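Local coordinates for 2OG-Fe dioxygenase family protein (Methylibium petroleiphilum, PDB 3PL0) that probably acts as a dioxygenase of the iron- and 2-oxoglutarate-dependent kind, built on a cupin double-stranded beta-helix fold, at residues G80-V85 with S119-L124. Sequence-based numbering, arbitrary orientation.
Sequences GQLETV and SWSALL
In this cupin, or double-stranded beta-helix, fold, strand 80-84 pairs antiparallel with strand 65-77, and Leu82 reaches from it to helix 118-134, which packs against the same sheet; here Ser121 and Leu124 meet Leu82. Leucine suits the place because its branched end is long enough to span the gap between strand and helix, whose CA atoms come no closer than 7.3 Å, from Leu82 CA to Ser121 CA. Leu82 leaves its backbone toward the helix; with CG anti to the backbone N (chi1 -175°) and chi2 near 75°, CD2 is the methyl that makes the contact. It lies 4.1 Å from Leu124 CB, a purely apolar meeting in which the two leucine side chains cross at about a right angle. Leu124 is buried deeper, against Phe73 of strand 65-77 and Leu243 of strand 237-246, so a leucine here joins the helix to several strands at once. Its CD1 sits 3.8 Å above the plane of the Trp120 ring, over the centre, a CH-pi type of packing within the helix. On the strand, Gln81 NE2 donates to Glu83 OE1 at 3.2 Å. Ser121, only partly buried, lies at the margin of the apolar patch, where a small polar residue is compatible with partial exposure, and its OG stands 3.9 Å from Leu82 CD2, in van der Waals contact.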
loop_
_atom_site.group_PDB
_atom_site.type_symbol
_atom_site.label_atom_id
_atom_site.label_comp_id
_atom_site.label_asym_id
_atom_site.label_seq_id
_atom_site.Cartn_x
_atom_site.Cartn_y
_atom_site.Cartn_z
ATOM N N GLY A 80 11.547 6.460 19.593
ATOM C CA GLY A 80 10.959 6.592 18.271
ATOM C C GLY A 80 11.898 7.326 17.352
ATOM O O GLY A 80 12.340 8.433 17.668
ATOM N N GLN A 81 12.220 6.692 16.230
ATOM C CA GLN A 81 12.852 7.400 15.121
ATOM C C GLN A 81 12.499 6.772 13.777
ATOM O O GLN A 81 12.258 5.587 13.691
ATOM C CB GLN A 81 14.351 7.382 15.336
ATOM C CG GLN A 81 15.136 8.417 14.565
ATOM C CD GLN A 81 16.626 8.327 14.929
ATOM O OE1 GLN A 81 17.157 9.090 15.792
ATOM N NE2 GLN A 81 17.298 7.331 14.319
ATOM N N LEU A 82 12.473 7.588 12.742
ATOM C CA LEU A 82 12.390 7.113 11.380
ATOM C C LEU A 82 13.551 7.674 10.578
ATOM O O LEU A 82 13.866 8.885 10.656
ATOM C CB LEU A 82 11.070 7.569 10.742
ATOM C CG LEU A 82 10.800 7.030 9.322
ATOM C CD1 LEU A 82 10.391 5.570 9.380
ATOM C CD2 LEU A 82 9.734 7.837 8.655
ATOM N N GLU A 83 14.176 6.798 9.795
ATOM C CA GLU A 83 15.321 7.156 8.981
ATOM C C GLU A 83 15.276 6.487 7.611
ATOM O O GLU A 83 14.702 5.404 7.443
ATOM C CB GLU A 83 16.620 6.777 9.684
ATOM C CG GLU A 83 16.868 5.296 9.747
ATOM C CD GLU A 83 17.853 4.919 10.852
ATOM O OE1 GLU A 83 17.519 5.035 12.045
ATOM O OE2 GLU A 83 18.974 4.527 10.513
ATOM N N THR A 84 15.873 7.150 6.637
ATOM C CA THR A 84 16.015 6.577 5.307
ATOM C C THR A 84 17.064 5.464 5.389
ATOM O O THR A 84 17.857 5.398 6.345
ATOM C CB THR A 84 16.492 7.641 4.309
ATOM O OG1 THR A 84 17.690 8.253 4.816
ATOM C CG2 THR A 84 15.422 8.735 4.118
ATOM N N VAL A 85 17.072 4.603 4.385
ATOM C CA VAL A 85 18.162 3.681 4.185
ATOM C C VAL A 85 18.506 3.755 2.711
ATOM O O VAL A 85 17.695 4.233 1.893
ATOM C CB VAL A 85 17.811 2.231 4.581
ATOM C CG1 VAL A 85 17.109 2.203 5.946
ATOM C CG2 VAL A 85 16.959 1.516 3.507
ATOM N N SER A 119 3.834 15.223 6.666
ATOM C CA SER A 119 2.845 14.178 6.585
ATOM C C SER A 119 3.448 12.819 6.248
ATOM O O SER A 119 2.913 11.790 6.655
ATOM C CB SER A 119 1.774 14.539 5.539
ATOM O OG SER A 119 2.341 14.739 4.248
ATOM N N TRP A 120 4.516 12.811 5.470
ATOM C CA TRP A 120 5.171 11.542 5.119
ATOM C C TRP A 120 5.635 10.790 6.369
ATOM O O TRP A 120 5.240 9.644 6.591
ATOM C CB TRP A 120 6.353 11.768 4.167
ATOM C CG TRP A 120 7.027 10.473 3.735
ATOM C CD1 TRP A 120 8.196 9.940 4.227
ATOM C CD2 TRP A 120 6.531 9.523 2.779
ATOM N NE1 TRP A 120 8.465 8.726 3.612
ATOM C CE2 TRP A 120 7.461 8.458 2.716
ATOM C CE3 TRP A 120 5.412 9.493 1.939
ATOM C CZ2 TRP A 120 7.296 7.370 1.852
ATOM C CZ3 TRP A 120 5.245 8.409 1.075
ATOM C CH2 TRP A 120 6.164 7.354 1.053
ATOM N N SER A 121 6.457 11.445 7.195
ATOM C CA SER A 121 6.874 10.828 8.472
ATOM C C SER A 121 5.704 10.507 9.408
ATOM O O SER A 121 5.681 9.434 9.995
ATOM C CB SER A 121 7.900 11.694 9.205
ATOM O OG SER A 121 9.128 11.681 8.505
ATOM N N ALA A 122 4.730 11.401 9.515
ATOM C CA ALA A 122 3.580 11.194 10.379
ATOM C C ALA A 122 2.844 9.899 9.977
ATOM O O ALA A 122 2.497 9.077 10.831
ATOM C CB ALA A 122 2.614 12.416 10.323
ATOM N N LEU A 123 2.695 9.714 8.671
ATOM C CA LEU A 123 2.063 8.535 8.102
ATOM C C LEU A 123 2.854 7.270 8.454
ATOM O O LEU A 123 2.329 6.387 9.099
ATOM C CB LEU A 123 1.965 8.650 6.586
ATOM C CG LEU A 123 1.209 7.504 5.867
ATOM C CD1 LEU A 123 -0.287 7.373 6.392
ATOM C CD2 LEU A 123 1.278 7.683 4.378
ATOM N N LEU A 124 4.109 7.174 8.014
ATOM C CA LEU A 124 4.857 5.947 8.248
ATOM C C LEU A 124 5.013 5.597 9.730
ATOM O O LEU A 124 4.963 4.433 10.097
ATOM C CB LEU A 124 6.223 5.949 7.576
ATOM C CG LEU A 124 6.256 5.608 6.094
ATOM C CD1 LEU A 124 5.345 6.567 5.226
ATOM C CD2 LEU A 124 7.746 5.616 5.625
#